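Side-chain contacts in oxalate biosynthetic component 1 (Burkholderia thailandensis, PDB 5IKY), which produces oxalate under quorum-sensing control as a bifunctional enzyme that combines serine hydrolase activity with an additional lyase activity: residues I835-R840 with Q873-R878; V781-T786 with A939-L944; T158-D163 with N182-C187. All blocks are in the same frame, centred on the assembly; numbering follows the deposited sequence.

Contact 1 of 3, residues I835-R840 with Q873-R878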
loop_
_atom_site.group_PDB
_atom_site.type_symbol
_atom_site.label_atom_id
_atom_site.label_comp_id
_atom_site.label_asym_id
_atom_site.label_seq_id
_atom_site.Cartn_x
_atom_site.Cartn_y
_atom_site.Cartn_z
ATOM N N ILE A 835 -23.260 29.329 1.038
ATOM C CA ILE A 835 -24.287 28.991 2.016
ATOM C C ILE A 835 -23.670 28.418 3.289
ATOM O O ILE A 835 -22.772 27.578 3.236
ATOM C CB ILE A 835 -25.300 27.980 1.441
ATOM C CG1 ILE A 835 -25.772 28.428 0.056
ATOM C CG2 ILE A 835 -26.480 27.805 2.388
ATOM C CD1 ILE A 835 -26.742 27.469 -0.599
ATOM N N THR A 836 -24.159 28.887 4.433
ATOM C CA THR A 836 -23.718 28.390 5.729
ATOM C C THR A 836 -24.858 27.631 6.397
ATOM O O THR A 836 -25.994 28.094 6.390
ATOM C CB THR A 836 -23.252 29.540 6.644
ATOM O OG1 THR A 836 -22.200 30.270 6.001
ATOM C CG2 THR A 836 -22.750 29.002 7.974
ATOM N N HIS A 837 -24.561 26.465 6.962
ATOM C CA HIS A 837 -25.584 25.661 7.627
ATOM C C HIS A 837 -26.184 26.367 8.839
ATOM O O HIS A 837 -25.615 27.326 9.362
ATOM C CB HIS A 837 -25.010 24.314 8.065
ATOM C CG HIS A 837 -25.203 23.217 7.064
ATOM N ND1 HIS A 837 -26.434 22.906 6.530
ATOM C CD2 HIS A 837 -24.324 22.344 6.517
ATOM C CE1 HIS A 837 -26.305 21.896 5.689
ATOM N NE2 HIS A 837 -25.034 21.536 5.663
ATOM N N SER A 838 -27.342 25.885 9.277
ATOM C CA SER A 838 -27.947 26.361 10.512
ATOM C C SER A 838 -27.176 25.808 11.705
ATOM O O SER A 838 -26.756 24.649 11.699
ATOM C CB SER A 838 -29.419 25.953 10.589
ATOM O OG SER A 838 -29.965 26.253 11.861
ATOM N N GLY A 839 -26.983 26.638 12.724
ATOM C CA GLY A 839 -26.229 26.238 13.898
ATOM C C GLY A 839 -27.103 25.651 14.989
ATOM O O GLY A 839 -26.611 24.988 15.902
ATOM N N ARG A 840 -28.405 25.898 14.895
ATOM C CA ARG A 840 -29.361 25.399 15.878
ATOM C C ARG A 840 -30.525 24.700 15.185
ATOM O O ARG A 840 -30.787 24.937 14.006
ATOM C CB ARG A 840 -29.878 26.542 16.755
ATOM C CG ARG A 840 -28.789 27.333 17.464
ATOM C CD ARG A 840 -28.400 26.698 18.791
ATOM N NE ARG A 840 -29.414 26.913 19.821
ATOM C CZ ARG A 840 -29.325 27.834 20.777
ATOM N NH1 ARG A 840 -28.266 28.630 20.836
ATOM N NH2 ARG A 840 -30.295 27.962 21.673
ATOM N N GLN A 873 -33.738 21.427 4.741
ATOM C CA GLN A 873 -35.013 22.074 4.459
ATOM C C GLN A 873 -34.854 23.586 4.335
ATOM O O GLN A 873 -35.344 24.192 3.383
ATOM C CB GLN A 873 -36.032 21.736 5.550
ATOM C CG GLN A 873 -37.469 22.088 5.197
ATOM C CD GLN A 873 -38.470 21.500 6.176
ATOM O OE1 GLN A 873 -38.192 21.379 7.369
ATOM N NE2 GLN A 873 -39.642 21.128 5.672
ATOM N N LEU A 874 -34.159 24.183 5.296
ATOM C CA LEU A 874 -33.939 25.625 5.318
ATOM C C LEU A 874 -33.223 26.120 4.065
ATOM O O LEU A 874 -33.498 27.214 3.572
ATOM C CB LEU A 874 -33.141 26.015 6.562
ATOM C CG LEU A 874 -33.831 25.732 7.896
ATOM C CD1 LEU A 874 -32.842 25.846 9.046
ATOM C CD2 LEU A 874 -35.003 26.689 8.093
ATOM N N ILE A 875 -32.305 25.307 3.554
ATOM C CA ILE A 875 -31.577 25.650 2.340
ATOM C C ILE A 875 -32.435 25.387 1.105
ATOM O O ILE A 875 -32.461 26.191 0.175
ATOM C CB ILE A 875 -30.256 24.858 2.231
ATOM C CG1 ILE A 875 -29.387 25.104 3.467
ATOM C CG2 ILE A 875 -29.502 25.241 0.967
ATOM C CD1 ILE A 875 -28.061 24.378 3.438
ATOM N N TYR A 876 -33.147 24.263 1.111
ATOM C CA TYR A 876 -33.970 23.858 -0.026
ATOM C C TYR A 876 -35.077 24.853 -0.362
ATOM O O TYR A 876 -35.182 25.317 -1.497
ATOM C CB TYR A 876 -34.597 22.484 0.232
ATOM C CG TYR A 876 -35.805 22.198 -0.633
ATOM C CD1 TYR A 876 -35.664 21.912 -1.984
ATOM C CD2 TYR A 876 -37.086 22.213 -0.097
ATOM C CE1 TYR A 876 -36.764 21.653 -2.780
ATOM C CE2 TYR A 876 -38.193 21.955 -0.884
ATOM C CZ TYR A 876 -38.027 21.675 -2.225
ATOM O OH TYR A 876 -39.127 21.416 -3.011
ATOM N N GLU A 877 -35.901 25.172 0.630
ATOM C CA GLU A 877 -37.113 25.949 0.399
ATOM C C GLU A 877 -36.827 27.385 -0.044
ATOM O O GLU A 877 -37.665 28.017 -0.686
ATOM C CB GLU A 877 -37.982 25.949 1.659
ATOM C CG GLU A 877 -38.223 24.556 2.222
ATOM C CD GLU A 877 -39.515 24.444 3.004
ATOM O OE1 GLU A 877 -39.723 25.250 3.936
ATOM O OE2 GLU A 877 -40.319 23.541 2.690
ATOM N N ARG A 878 -35.644 27.891 0.285
ATOM C CA ARG A 878 -35.275 29.253 -0.087
ATOM C C ARG A 878 -34.475 29.296 -1.389
ATOM O O ARG A 878 -34.411 30.332 -2.050
ATOM C CB ARG A 878 -34.476 29.915 1.039
#

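Contact 2 of 3, residues V781-T786 with A939-L944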
loop_
_atom_site.group_PDB
_atom_site.type_symbol
_atom_site.label_atom_id
_atom_site.label_comp_id
_atom_site.label_asym_id
_atom_site.label_seq_id
_atom_site.Cartn_x
_atom_site.Cartn_y
_atom_site.Cartn_z
ATOM N N VAL A 781 -23.256 28.722 -7.025
ATOM C CA VAL A 781 -23.692 28.550 -5.645
ATOM C C VAL A 781 -22.773 27.564 -4.932
ATOM O O VAL A 781 -22.493 26.485 -5.447
ATOM C CB VAL A 781 -25.149 28.053 -5.567
ATOM C CG1 VAL A 781 -25.532 27.734 -4.129
ATOM C CG2 VAL A 781 -26.094 29.088 -6.160
ATOM N N VAL A 782 -22.294 27.938 -3.750
ATOM C CA VAL A 782 -21.435 27.051 -2.977
ATOM C C VAL A 782 -22.193 26.470 -1.786
ATOM O O VAL A 782 -22.578 27.193 -0.867
ATOM C CB VAL A 782 -20.172 27.773 -2.476
ATOM C CG1 VAL A 782 -19.327 26.832 -1.626
ATOM C CG2 VAL A 782 -19.367 28.306 -3.650
ATOM N N LEU A 783 -22.410 25.159 -1.821
ATOM C CA LEU A 783 -23.104 24.460 -0.746
ATOM C C LEU A 783 -22.216 24.354 0.490
ATOM O O LEU A 783 -20.991 24.362 0.377
ATOM C CB LEU A 783 -23.538 23.068 -1.214
ATOM C CG LEU A 783 -24.557 23.041 -2.354
ATOM C CD1 LEU A 783 -24.816 21.614 -2.803
ATOM C CD2 LEU A 783 -25.852 23.712 -1.928
ATOM N N PRO A 784 -22.830 24.262 1.679
ATOM C CA PRO A 784 -22.041 24.171 2.911
ATOM C C PRO A 784 -21.430 22.789 3.125
ATOM O O PRO A 784 -22.002 21.783 2.703
ATOM C CB PRO A 784 -23.068 24.479 4.003
ATOM C CG PRO A 784 -24.358 24.016 3.429
ATOM C CD PRO A 784 -24.278 24.312 1.957
ATOM N N SER A 785 -20.269 22.750 3.769
ATOM C CA SER A 785 -19.673 21.491 4.188
ATOM C C SER A 785 -20.055 21.220 5.638
ATOM O O SER A 785 -20.965 21.851 6.173
ATOM C CB SER A 785 -18.152 21.518 4.022
ATOM O OG SER A 785 -17.576 22.586 4.751
ATOM N N THR A 786 -19.356 20.287 6.272
ATOM C CA THR A 786 -19.674 19.894 7.641
ATOM C C THR A 786 -19.354 20.958 8.708
ATOM O O THR A 786 -20.193 21.228 9.569
ATOM C CB THR A 786 -18.953 18.580 8.014
ATOM O OG1 THR A 786 -19.341 17.548 7.100
ATOM C CG2 THR A 786 -19.310 18.154 9.429
ATOM N N ALA A 939 -24.072 15.376 0.099
ATOM C CA ALA A 939 -25.189 14.819 0.855
ATOM C C ALA A 939 -26.320 15.834 0.976
ATOM O O ALA A 939 -27.488 15.506 0.770
ATOM C CB ALA A 939 -24.730 14.373 2.233
ATOM N N THR A 940 -25.957 17.067 1.315
ATOM C CA THR A 940 -26.924 18.151 1.442
ATOM C C THR A 940 -27.639 18.376 0.113
ATOM O O THR A 940 -28.842 18.635 0.078
ATOM C CB THR A 940 -26.244 19.462 1.899
ATOM O OG1 THR A 940 -25.652 19.273 3.191
ATOM C CG2 THR A 940 -27.254 20.599 1.973
ATOM N N ALA A 941 -26.887 18.254 -0.977
ATOM C CA ALA A 941 -27.423 18.451 -2.319
ATOM C C ALA A 941 -28.504 17.430 -2.662
ATOM O O ALA A 941 -29.581 17.792 -3.131
ATOM C CB ALA A 941 -26.304 18.387 -3.339
ATOM N N GLN A 942 -28.211 16.155 -2.428
ATOM C CA GLN A 942 -29.157 15.088 -2.737
ATOM C C GLN A 942 -30.393 15.159 -1.846
ATOM O O GLN A 942 -31.456 14.657 -2.209
ATOM C CB GLN A 942 -28.488 13.721 -2.601
ATOM C CG GLN A 942 -27.821 13.237 -3.878
ATOM C CD GLN A 942 -26.949 12.022 -3.653
ATOM O OE1 GLN A 942 -26.990 11.061 -4.424
ATOM N NE2 GLN A 942 -26.146 12.059 -2.596
ATOM N N GLN A 943 -30.253 15.784 -0.682
ATOM C CA GLN A 943 -31.393 15.991 0.200
ATOM C C GLN A 943 -32.287 17.107 -0.335
ATOM O O GLN A 943 -33.478 17.155 -0.029
ATOM C CB GLN A 943 -30.929 16.306 1.623
ATOM C CG GLN A 943 -30.453 15.082 2.389
ATOM C CD GLN A 943 -29.789 15.433 3.705
ATOM O OE1 GLN A 943 -30.459 15.647 4.714
ATOM N NE2 GLN A 943 -28.461 15.486 3.702
ATOM N N LEU A 944 -31.712 18.001 -1.136
ATOM C CA LEU A 944 -32.498 19.040 -1.794
ATOM C C LEU A 944 -33.322 18.427 -2.921
ATOM O O LEU A 944 -34.459 18.831 -3.166
ATOM C CB LEU A 944 -31.606 20.153 -2.348
ATOM C CG LEU A 944 -30.643 20.876 -1.404
ATOM C CD1 LEU A 944 -30.106 22.142 -2.062
ATOM C CD2 LEU A 944 -31.301 21.193 -0.073
#

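Contact 3 of 3, residues T158-D163 with N182-C187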
loop_
_atom_site.group_PDB
_atom_site.type_symbol
_atom_site.label_atom_id
_atom_site.label_comp_id
_atom_site.label_asym_id
_atom_site.label_seq_id
_atom_site.Cartn_x
_atom_site.Cartn_y
_atom_site.Cartn_z
ATOM N N THR A 158 33.487 -4.825 -14.163
ATOM C CA THR A 158 32.751 -5.908 -14.801
ATOM C C THR A 158 33.671 -6.768 -15.658
ATOM O O THR A 158 34.394 -6.261 -16.514
ATOM C CB THR A 158 31.601 -5.365 -15.667
ATOM O OG1 THR A 158 30.597 -4.793 -14.819
ATOM C CG2 THR A 158 30.981 -6.476 -16.486
ATOM N N TYR A 159 33.632 -8.076 -15.422
ATOM C CA TYR A 159 34.515 -9.010 -16.109
ATOM C C TYR A 159 33.726 -10.106 -16.818
ATOM O O TYR A 159 32.666 -10.521 -16.355
ATOM C CB TYR A 159 35.501 -9.623 -15.110
ATOM C CG TYR A 159 36.328 -10.770 -15.652
ATOM C CD1 TYR A 159 35.903 -12.085 -15.513
ATOM C CD2 TYR A 159 37.539 -10.539 -16.291
ATOM C CE1 TYR A 159 36.651 -13.135 -15.999
ATOM C CE2 TYR A 159 38.296 -11.585 -16.782
ATOM C CZ TYR A 159 37.845 -12.880 -16.632
ATOM O OH TYR A 159 38.593 -13.926 -17.117
ATOM N N LEU A 160 34.252 -10.566 -17.948
ATOM C CA LEU A 160 33.678 -11.701 -18.658
ATOM C C LEU A 160 34.757 -12.747 -18.912
ATOM O O LEU A 160 35.860 -12.419 -19.346
ATOM C CB LEU A 160 33.041 -11.259 -19.977
ATOM C CG LEU A 160 31.761 -10.429 -19.862
ATOM C CD1 LEU A 160 31.269 -9.994 -21.232
ATOM C CD2 LEU A 160 30.690 -11.212 -19.134
ATOM N N SER A 161 34.428 -14.004 -18.636
ATOM C CA SER A 161 35.375 -15.106 -18.781
ATOM C C SER A 161 35.832 -15.297 -20.226
ATOM O O SER A 161 35.141 -14.883 -21.157
ATOM C CB SER A 161 34.750 -16.400 -18.261
ATOM O OG SER A 161 33.632 -16.770 -19.049
ATOM N N PRO A 162 37.015 -15.908 -20.414
ATOM C CA PRO A 162 37.520 -16.280 -21.739
ATOM C C PRO A 162 36.462 -17.014 -22.550
ATOM O O PRO A 162 36.340 -16.797 -23.754
ATOM C CB PRO A 162 38.695 -17.211 -21.428
ATOM C CG PRO A 162 39.029 -16.999 -19.978
ATOM C CD PRO A 162 38.054 -16.030 -19.381
ATOM N N ASP A 163 35.702 -17.868 -21.870
ATOM C CA ASP A 163 34.628 -18.628 -22.494
ATOM C C ASP A 163 33.620 -17.698 -23.167
ATOM O O ASP A 163 33.162 -17.966 -24.279
ATOM C CB ASP A 163 33.934 -19.507 -21.453
ATOM C CG ASP A 163 33.266 -20.719 -22.067
ATOM O OD1 ASP A 163 33.942 -21.760 -22.209
ATOM O OD2 ASP A 163 32.066 -20.632 -22.400
ATOM N N ASN A 182 34.869 0.683 -26.359
ATOM C CA ASN A 182 34.216 1.371 -25.248
ATOM C C ASN A 182 34.894 1.141 -23.900
ATOM O O ASN A 182 34.249 1.234 -22.856
ATOM C CB ASN A 182 32.749 0.950 -25.148
ATOM C CG ASN A 182 31.842 1.779 -26.037
ATOM O OD1 ASN A 182 32.307 2.594 -26.834
ATOM N ND2 ASN A 182 30.537 1.575 -25.901
ATOM N N GLY A 183 36.187 0.833 -23.920
ATOM C CA GLY A 183 36.962 0.768 -22.693
ATOM C C GLY A 183 37.270 -0.611 -22.136
ATOM O O GLY A 183 38.079 -0.734 -21.217
ATOM N N TRP A 184 36.629 -1.649 -22.666
ATOM C CA TRP A 184 36.918 -3.012 -22.226
ATOM C C TRP A 184 38.298 -3.432 -22.721
ATOM O O TRP A 184 38.751 -2.971 -23.768
ATOM C CB TRP A 184 35.862 -3.996 -22.730
ATOM C CG TRP A 184 34.470 -3.759 -22.220
ATOM C CD1 TRP A 184 33.681 -2.669 -22.453
ATOM C CD2 TRP A 184 33.684 -4.656 -21.424
ATOM N NE1 TRP A 184 32.463 -2.825 -21.837
ATOM C CE2 TRP A 184 32.440 -4.037 -21.199
ATOM C CE3 TRP A 184 33.919 -5.920 -20.871
ATOM C CZ2 TRP A 184 31.434 -4.636 -20.447
ATOM C CZ3 TRP A 184 32.918 -6.515 -20.126
ATOM C CH2 TRP A 184 31.691 -5.873 -19.919
ATOM N N ARG A 185 38.963 -4.311 -21.978
ATOM C CA ARG A 185 40.296 -4.754 -22.366
ATOM C C ARG A 185 40.624 -6.159 -21.860
ATOM O O ARG A 185 40.011 -6.650 -20.912
ATOM C CB ARG A 185 41.340 -3.753 -21.868
ATOM C CG ARG A 185 41.524 -3.728 -20.363
ATOM C CD ARG A 185 42.184 -2.430 -19.928
ATOM N NE ARG A 185 43.019 -1.862 -20.983
ATOM C CZ ARG A 185 43.505 -0.624 -20.967
ATOM N NH1 ARG A 185 44.257 -0.192 -21.971
ATOM N NH2 ARG A 185 43.236 0.183 -19.949
ATOM N N MET A 186 41.600 -6.794 -22.506
ATOM C CA MET A 186 41.981 -8.172 -22.204
ATOM C C MET A 186 42.672 -8.310 -20.851
ATOM O O MET A 186 43.362 -7.397 -20.398
ATOM C CB MET A 186 42.895 -8.717 -23.304
ATOM C CG MET A 186 42.281 -8.695 -24.694
ATOM S SD MET A 186 40.933 -9.879 -24.882
ATOM C CE MET A 186 41.792 -11.417 -24.564
ATOM N N CYS A 187 42.489 -9.465 -20.219
ATOM C CA CYS A 187 43.087 -9.735 -18.916
ATOM C C CYS A 187 43.974 -10.970 -18.956
ATOM O O CYS A 187 43.890 -11.776 -19.884
ATOM C CB CYS A 187 42.005 -9.930 -17.851
ATOM S SG CYS A 187 40.577 -8.856 -18.024
#

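Contact 1 of 3, residues I835-R840 with Q873-R878
Ser838 OG is gripped twice while the CB that carries it rests against Leu874. The hydroxyl donates to Arg840 O at 2.6 Å, lying in the carbonyl plane on a lone pair (C=O...donor angle 144°), and a second hydrogen bond joins it to Gly745 N. With chi1 at 172°, OG swings away from the backbone N and lies beside the carbonyl carbon, which lets it reach forward to the carbonyl two residues on. Its methylene is then left to the helix: Ser838 CB stands 3.8 Å from Leu874 CD1.

Ile875 carries most of the remaining interface, using two methyl carbons. Its CG2 meets Ile835 CD1 at 3.9 Å, and its CD1 comes equally close to Ile835 CG2, so the two branched side chains interlock at two points as they cross obliquely. The same CD1 ends a chain extended by chi2 of -179°, and this carries it on to the His837 imidazole, 3.8 Å from CE1. That approach is oblique to the ring, the side chains crossing at about a right angle. Pro784 touches both His837 and Ile875.

Every link across the segments is thus van der Waals contact. A helix, 870-879, laid by its aliphatic side chains over the C-terminal end of a sheet strand, 832-836, is the layered packing expected of the alpha/beta hydrolase fold.

Contact 2 of 3, residues V781-T786 with A939-L944
Leu783 CD1 and Ala941 CB make the direct contact, 3.6 Å apart, with Ala941 CA next at 4.1 Å. The leucine reaches this far because its chain is extended (chi2 175°), sending one methyl to the helix surface, where the short alanine allows a close approach. Beside it, Pro784 and Thr940 approach more loosely: Pro784 O is 4.5 Å from Thr940 OG1, and no hydrogen bond crosses between the segments.

In the second shell, Thr940 OG1 has a weak hydrogen bond with His837 NE2, which ties this helix to the neighbouring strand's loop. Gln943 braces the helix start: its NE2 donates to Ala939 O at 3.1 Å (N-H...O angle 156°) from above the carbonyl plane, while Gln943 N reaches the same oxygen from the opposite face. Asn855 OD1 and Ser869 N hold the two ends of that amide.

Farther along the loop, Thr786 OG1 bonds to Ser936 OG, between strand 929-935 and helix 937-955. Leu783, in the loop after strand 780-782, thus packs on the helix that follows the neighbouring parallel strand; strand 929-935 running through Ser936 into helix 937-955 is consistent with the nucleophile elbow of alpha/beta hydrolases.

Contact 3 of 3, residues T158-D163 with N182-C187
A three-stranded antiparallel sheet frames this contact: Thr158, Tyr159 and Leu160 on its outer strand 156-160 meet Trp184 and Cys187 at the other outer strand, 185-186, across the intervening strand 60-64. The touching parts run 62° apart, and the nearest CA atoms, of Tyr159 and Trp184, are 8.9 Å from each other, so it is mainly side chains that bridge the gap.

On one face of the sheet the six-membered ring of the Trp184 indole meets two aliphatic groups at CH2 and CZ3. Thr158 CG2 lies 3.6 Å from Trp184 CH2, and Leu160 CD1 comes within 4.0 Å of Trp184 CZ3; both approach the ring obliquely. Thr158 divides its branches: CG2 is turned opposite the backbone N (OG1 chi1 -69°) and faces the indole, whereas OG1 is hydrogen-bonded to Trp141 NE1. Strand 60-64 supports the same indole through Ile60 and Arg62, and Leu179 of helix 176-181 also touches it.

The other face holds a sulfur-aromatic pair. Cys187 SG sits at the edge of the Tyr159 ring, 88° off its normal, 3.8 Å from CE2 and 5.0 Å from the centroid. Phe26 stacks on the tyrosine and Trp192 meets it with planes at about 60°, contacts that help fix the ring's orientation.

No polar bond spans the segments. Cohesion therefore rests on dispersion between apolar groups, probably aided at Tyr159 by weak attraction between the electron-rich sulfur and the slightly positive hydrogens of the ring edge.

Overall arrangement
Followed from the N terminus, contact 3 closes first, joining the outer strands of the small N-terminal sheet around a loop that holds helices 162-172 and 176-181. It is complete long before contact 2 opens. Contact 1, tying the end of strand 832-836 to helix 870-879, opens and closes within the span of contact 2, which ties the end of strand 780-782 to helix 937-955; none of the loops cross. Contacts 1 and 2 have centres 9 Å apart and share one sheet, their neighbouring strands joined by a probable hydrogen bond from Ile835 N to Val782 O (2.9 Å). Contact 3 lies on the opposite side of the chain's centre, its centre about 80 Å from that of contact 1.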